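Local coordinates for protein glutamyl endopeptidase (Staphylococcus epidermidis, PDB 6PYM) that probably cleaves peptide bonds on the carbonyl side of glutamate and aspartate, as a secreted serine protease of the trypsin-like S1B family, at residues V39-N44 with P211-Q216; I86-N91 with Q203-N208. The protein carries 1 engineered substitution. All coordinates share one frame; numbering follows the deposited sequence.

Interaction 1: V39-N44 with P211-Q216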
loop_
_atom_site.group_PDB
_atom_site.type_symbol
_atom_site.label_atom_id
_atom_site.label_comp_id
_atom_site.label_asym_id
_atom_site.label_seq_id
_atom_site.Cartn_x
_atom_site.Cartn_y
_atom_site.Cartn_z
ATOM N N VAL A 39 -2.704 -1.708 0.755
ATOM C CA VAL A 39 -2.646 -3.090 0.282
ATOM C C VAL A 39 -3.380 -3.998 1.260
ATOM O O VAL A 39 -3.145 -3.943 2.475
ATOM C CB VAL A 39 -1.190 -3.538 0.013
ATOM C CG1 VAL A 39 -0.315 -3.444 1.269
ATOM C CG2 VAL A 39 -1.153 -4.939 -0.587
ATOM N N VAL A 40 -4.271 -4.837 0.730
ATOM C CA VAL A 40 -4.975 -5.810 1.560
ATOM C C VAL A 40 -4.005 -6.892 2.005
ATOM O O VAL A 40 -3.314 -7.492 1.175
ATOM C CB VAL A 40 -6.140 -6.444 0.782
ATOM C CG1 VAL A 40 -6.824 -7.512 1.637
ATOM C CG2 VAL A 40 -7.132 -5.383 0.332
ATOM N N VAL A 41 -3.979 -7.178 3.313
ATOM C CA VAL A 41 -3.040 -8.152 3.875
ATOM C C VAL A 41 -3.685 -9.170 4.809
ATOM O O VAL A 41 -3.008 -10.098 5.263
ATOM C CB VAL A 41 -1.843 -7.482 4.581
ATOM C CG1 VAL A 41 -1.054 -6.611 3.629
ATOM C CG2 VAL A 41 -2.300 -6.675 5.788
ATOM N N GLY A 42 -4.967 -9.011 5.119
ATOM C CA GLY A 42 -5.648 -9.943 5.997
ATOM C C GLY A 42 -7.144 -9.872 5.780
ATOM O O GLY A 42 -7.646 -9.055 5.003
ATOM N N GLU A 43 -7.853 -10.739 6.509
ATOM C CA GLU A 43 -9.293 -10.896 6.328
ATOM C C GLU A 43 -10.031 -9.563 6.350
ATOM O O GLU A 43 -10.965 -9.348 5.569
ATOM C CB GLU A 43 -9.840 -11.821 7.414
ATOM C CG GLU A 43 -11.325 -12.096 7.275
ATOM C CD GLU A 43 -11.626 -13.191 6.274
ATOM O OE1 GLU A 43 -10.700 -13.629 5.557
ATOM O OE2 GLU A 43 -12.794 -13.623 6.206
ATOM N N ASN A 44 -9.646 -8.665 7.260
ATOM C CA ASN A 44 -10.306 -7.371 7.404
ATOM C C ASN A 44 -9.317 -6.212 7.403
ATOM O O ASN A 44 -9.626 -5.153 7.955
ATOM C CB ASN A 44 -11.142 -7.310 8.688
ATOM C CG ASN A 44 -12.230 -8.359 8.720
ATOM O OD1 ASN A 44 -13.193 -8.282 7.959
ATOM N ND2 ASN A 44 -12.082 -9.350 9.598
ATOM N N PRO A 211 -3.904 -12.138 12.368
ATOM C CA PRO A 211 -3.453 -13.512 12.641
ATOM C C PRO A 211 -3.203 -14.320 11.387
ATOM O O PRO A 211 -2.356 -15.222 11.410
ATOM C CB PRO A 211 -4.570 -14.094 13.518
ATOM C CG PRO A 211 -5.749 -13.194 13.304
ATOM C CD PRO A 211 -5.193 -11.833 13.005
ATOM N N ASP A 212 -3.886 -13.990 10.291
ATOM C CA ASP A 212 -3.743 -14.677 9.017
ATOM C C ASP A 212 -2.682 -14.064 8.108
ATOM O O ASP A 212 -2.625 -14.429 6.930
ATOM C CB ASP A 212 -5.097 -14.767 8.289
ATOM C CG ASP A 212 -5.726 -13.397 8.007
ATOM O OD1 ASP A 212 -5.332 -12.398 8.639
ATOM O OD2 ASP A 212 -6.644 -13.316 7.158
ATOM N N ILE A 213 -1.833 -13.169 8.622
ATOM C CA ILE A 213 -0.793 -12.570 7.789
ATOM C C ILE A 213 0.053 -13.662 7.144
ATOM O O ILE A 213 0.444 -14.640 7.792
ATOM C CB ILE A 213 0.049 -11.571 8.605
ATOM C CG1 ILE A 213 0.833 -10.651 7.669
ATOM C CG2 ILE A 213 0.988 -12.283 9.581
ATOM C CD1 ILE A 213 0.000 -9.517 7.100
ATOM N N ASN A 214 0.322 -13.514 5.857
ATOM C CA ASN A 214 1.047 -14.514 5.083
ATOM C C ASN A 214 2.438 -13.963 4.797
ATOM O O ASN A 214 2.612 -13.148 3.888
ATOM C CB ASN A 214 0.290 -14.816 3.795
ATOM C CG ASN A 214 0.970 -15.869 2.949
ATOM O OD1 ASN A 214 1.846 -16.590 3.419
ATOM N ND2 ASN A 214 0.559 -15.966 1.691
ATOM N N ILE A 215 3.423 -14.398 5.577
ATOM C CA ILE A 215 4.807 -13.964 5.441
ATOM C C ILE A 215 5.608 -15.123 4.857
ATOM O O ILE A 215 5.609 -16.229 5.415
ATOM C CB ILE A 215 5.377 -13.513 6.793
ATOM C CG1 ILE A 215 4.548 -12.350 7.354
ATOM C CG2 ILE A 215 6.844 -13.138 6.662
ATOM C CD1 ILE A 215 4.880 -11.972 8.782
ATOM N N GLN A 216 6.286 -14.875 3.741
ATOM C CA GLN A 216 7.025 -15.913 3.019
ATOM C C GLN A 216 8.433 -15.466 2.638
ATOM O O GLN A 216 9.304 -16.313 2.399
ATOM C CB GLN A 216 6.291 -16.290 1.733
ATOM C CG GLN A 216 4.977 -17.007 1.920
ATOM C CD GLN A 216 5.132 -18.336 2.624
ATOM O OE1 GLN A 216 6.028 -19.118 2.303
ATOM N NE2 GLN A 216 4.246 -18.611 3.571
ATOM O OXT GLN A 216 8.731 -14.269 2.524
HETATM O O HOH W 1 -1.070 -11.598 4.140
#
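Asp-212 reaches with its carboxylate for the backbone where strand 34-42 ends: OD2 accepts a hydrogen bond from Glu-43 N at 2.9 Å through its syn lone pair. The bond is well bent, with an N-H...O angle of 132°. OD1 of the same carboxylate lies 3.6 Å from Gly-42 CA. With chi1 at 59°, CG is tucked between the backbone N and C of Asp-212, which brings the carboxylate over the strand end. Glu-43 OE1 stands 4.4 Å from Asp-212 OD2, a proximity of like charges that would probably be mildly unfavourable.

One residue on, Ile-213 offers a methyl: its CD1 sits 3.7 Å from Val-41 CB, and the two side chains run alongside each other in the same direction. A water donates to Val-41 O at 2.7 Å and accepts from Asn-214 N, so that it bridges the two backbones. Val-41 and Gly-42 form a classic beta bulge opposite Glu-45.

Farther out, Val-41 packs on Leu-47 of strand 45-48, Glu-43 touches helix 108-111, and Ile-213 rests on Leu-206 and Arg-207, so the tail packs against both the barrel strand and helix 200-209.

Interaction 2: I86-N91 with Q203-N208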
loop_
_atom_site.group_PDB
_atom_site.type_symbol
_atom_site.label_atom_id
_atom_site.label_comp_id
_atom_site.label_asym_id
_atom_site.label_seq_id
_atom_site.Cartn_x
_atom_site.Cartn_y
_atom_site.Cartn_z
ATOM N N ILE A 86 -4.971 1.100 13.573
ATOM C CA ILE A 86 -3.955 0.532 14.452
ATOM C C ILE A 86 -2.591 1.046 14.004
ATOM O O ILE A 86 -1.968 0.448 13.115
ATOM C CB ILE A 86 -3.991 -1.003 14.427
ATOM C CG1 ILE A 86 -5.407 -1.532 14.670
ATOM C CG2 ILE A 86 -3.045 -1.562 15.467
ATOM C CD1 ILE A 86 -5.567 -3.002 14.339
ATOM N N PRO A 87 -2.095 2.145 14.563
ATOM C CA PRO A 87 -0.784 2.651 14.134
ATOM C C PRO A 87 0.337 1.735 14.600
ATOM O O PRO A 87 0.277 1.160 15.688
ATOM C CB PRO A 87 -0.691 4.020 14.818
ATOM C CG PRO A 87 -1.586 3.899 16.019
ATOM C CD PRO A 87 -2.716 2.998 15.595
ATOM N N TYR A 88 1.367 1.600 13.772
ATOM C CA TYR A 88 2.574 0.920 14.209
ATOM C C TYR A 88 3.179 1.701 15.372
ATOM O O TYR A 88 3.321 2.925 15.280
ATOM C CB TYR A 88 3.558 0.882 13.044
ATOM C CG TYR A 88 4.890 0.255 13.348
ATOM C CD1 TYR A 88 4.973 -1.041 13.841
ATOM C CD2 TYR A 88 6.071 0.951 13.120
ATOM C CE1 TYR A 88 6.197 -1.630 14.106
ATOM C CE2 TYR A 88 7.302 0.370 13.375
ATOM C CZ TYR A 88 7.355 -0.920 13.879
ATOM O OH TYR A 88 8.574 -1.517 14.142
ATOM N N PRO A 89 3.537 1.046 16.482
ATOM C CA PRO A 89 4.072 1.810 17.621
ATOM C C PRO A 89 5.415 2.458 17.340
ATOM O O PRO A 89 5.750 3.463 17.980
ATOM C CB PRO A 89 4.163 0.768 18.746
ATOM C CG PRO A 89 3.171 -0.282 18.368
ATOM C CD PRO A 89 3.208 -0.340 16.859
ATOM N N GLY A 90 6.194 1.924 16.415
ATOM C CA GLY A 90 7.499 2.481 16.129
ATOM C C GLY A 90 7.425 3.782 15.347
ATOM O O GLY A 90 6.364 4.240 14.913
ATOM N N ASN A 91 8.599 4.379 15.160
ATOM C CA ASN A 91 8.704 5.707 14.554
ATOM C C ASN A 91 8.801 5.623 13.031
ATOM O O ASN A 91 9.743 6.119 12.417
ATOM C CB ASN A 91 9.892 6.459 15.138
ATOM C CG ASN A 91 9.693 6.802 16.588
ATOM O OD1 ASN A 91 8.974 7.746 16.919
ATOM N ND2 ASN A 91 10.319 6.037 17.467
ATOM N N GLN A 203 7.255 -7.219 11.199
ATOM C CA GLN A 203 6.597 -8.511 11.030
ATOM C C GLN A 203 5.931 -8.974 12.319
ATOM O O GLN A 203 4.852 -9.573 12.282
ATOM C CB GLN A 203 7.595 -9.540 10.510
ATOM C CG GLN A 203 8.014 -9.253 9.081
ATOM C CD GLN A 203 9.176 -10.098 8.623
ATOM O OE1 GLN A 203 9.211 -11.306 8.873
ATOM N NE2 GLN A 203 10.147 -9.478 7.966
ATOM N N GLN A 204 6.557 -8.702 13.471
ATOM C CA GLN A 204 5.931 -9.044 14.746
ATOM C C GLN A 204 4.645 -8.256 14.952
ATOM O O GLN A 204 3.625 -8.817 15.361
ATOM C CB GLN A 204 6.907 -8.783 15.891
ATOM C CG GLN A 204 8.100 -9.713 15.882
ATOM C CD GLN A 204 9.121 -9.369 16.946
ATOM O OE1 GLN A 204 9.074 -8.297 17.547
ATOM N NE2 GLN A 204 10.044 -10.290 17.195
ATOM N N PHE A 205 4.679 -6.957 14.659
ATOM C CA PHE A 205 3.478 -6.131 14.728
ATOM C C PHE A 205 2.371 -6.687 13.840
ATOM O O PHE A 205 1.204 -6.731 14.243
ATOM C CB PHE A 205 3.859 -4.697 14.334
ATOM C CG PHE A 205 2.694 -3.782 14.021
ATOM C CD1 PHE A 205 1.868 -3.303 15.025
ATOM C CD2 PHE A 205 2.478 -3.344 12.720
ATOM C CE1 PHE A 205 0.826 -2.440 14.733
ATOM C CE2 PHE A 205 1.444 -2.480 12.429
ATOM C CZ PHE A 205 0.616 -2.032 13.434
ATOM N N LEU A 206 2.719 -7.136 12.635
ATOM C CA LEU A 206 1.710 -7.708 11.745
ATOM C C LEU A 206 1.110 -8.978 12.334
ATOM O O LEU A 206 -0.115 -9.138 12.372
ATOM C CB LEU A 206 2.312 -7.985 10.372
ATOM C CG LEU A 206 2.796 -6.764 9.593
ATOM C CD1 LEU A 206 3.382 -7.221 8.263
ATOM C CD2 LEU A 206 1.674 -5.737 9.392
ATOM N N ARG A 207 1.962 -9.905 12.790
ATOM C CA ARG A 207 1.460 -11.167 13.336
ATOM C C ARG A 207 0.558 -10.942 14.538
ATOM O O ARG A 207 -0.420 -11.675 14.733
ATOM C CB ARG A 207 2.619 -12.078 13.737
ATOM C CG ARG A 207 3.329 -12.713 12.577
ATOM C CD ARG A 207 4.343 -13.741 13.040
ATOM N NE ARG A 207 4.947 -14.384 11.880
ATOM C CZ ARG A 207 6.171 -14.140 11.422
ATOM N NH1 ARG A 207 6.956 -13.287 12.052
ATOM N NH2 ARG A 207 6.611 -14.770 10.343
ATOM N N ASN A 208 0.875 -9.947 15.364
ATOM C CA ASN A 208 0.130 -9.726 16.594
ATOM C C ASN A 208 -1.184 -8.997 16.387
ATOM O O ASN A 208 -1.979 -8.907 17.330
ATOM C CB ASN A 208 1.016 -9.027 17.614
ATOM C CG ASN A 208 2.098 -9.945 18.125
ATOM O OD1 ASN A 208 1.845 -11.123 18.363
ATOM N ND2 ASN A 208 3.307 -9.432 18.255
#
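Tyr-88 presents the edge of its ring to a face of Phe-205 in a T-shaped (edge-to-face) pair, with centroids 5.2 Å apart and planes inclined at 67°. The touching edge is carried by CD1, which stands 3.6 Å from Phe-205 CG and lies over the ring toward its rim rather than above its middle. The backbone of the tyrosine shares in the contact: Tyr-88 CA makes a CH-pi approach to the Phe-205 ring, 4.0 Å from the centroid and 24° off the normal. A chi1 of 166° swings CG of Phe-205 away from its backbone N and sends the ring out toward segment 86-91.

The far end of that ring meets the end of strand 80-87. Ile-86 O lies in the ring plane at the edge, 3.6 Å from Phe-205 CZ, a placement that should suit the partial positive charge of the ring hydrogens. Pro-87 O comes obliquely to within 3.8 Å of Phe-205 CE1. Ile-86 CG2 adds an apolar touch 4.0 Å from Phe-205 CE1, and Pro-89 CD packs obliquely at 3.7 Å from Phe-205 CD1. No hydrogen bond joins the two segments.

The phenol of Tyr-88 is tied by its OH to Glu-156, while Lys-50 NZ hydrogen-bonds to the carbonyl oxygens of Tyr-88 and Gly-90. The Tyr-88 side chain is about 8 Å from that of Asp-93, predicted to belong to the charge relay system. This docking of the C-terminal helix against the N-terminal barrel is characteristic of the two-barrel, chymotrypsin-like fold.

Interactions 1 and 2 attach successive parts of the C-terminal region, helix 200-209 and the tail after it, to two strands of the same six-stranded barrel. Both are partly buried, and their summed buried areas are similar, but their chemistry differs. Interaction 2 centres on a buried aromatic side chain and is apolar; interaction 1 relies on an exposed carboxylate, a bridging water and the contact of one methyl at the bulged end of strand 34-42. The two also touch directly: Ile-213 and Ile-215 of the tail pack on Gln-203, Leu-206 and Arg-207. Along the chain, interaction 2 is nested within the loop that interaction 1 closes.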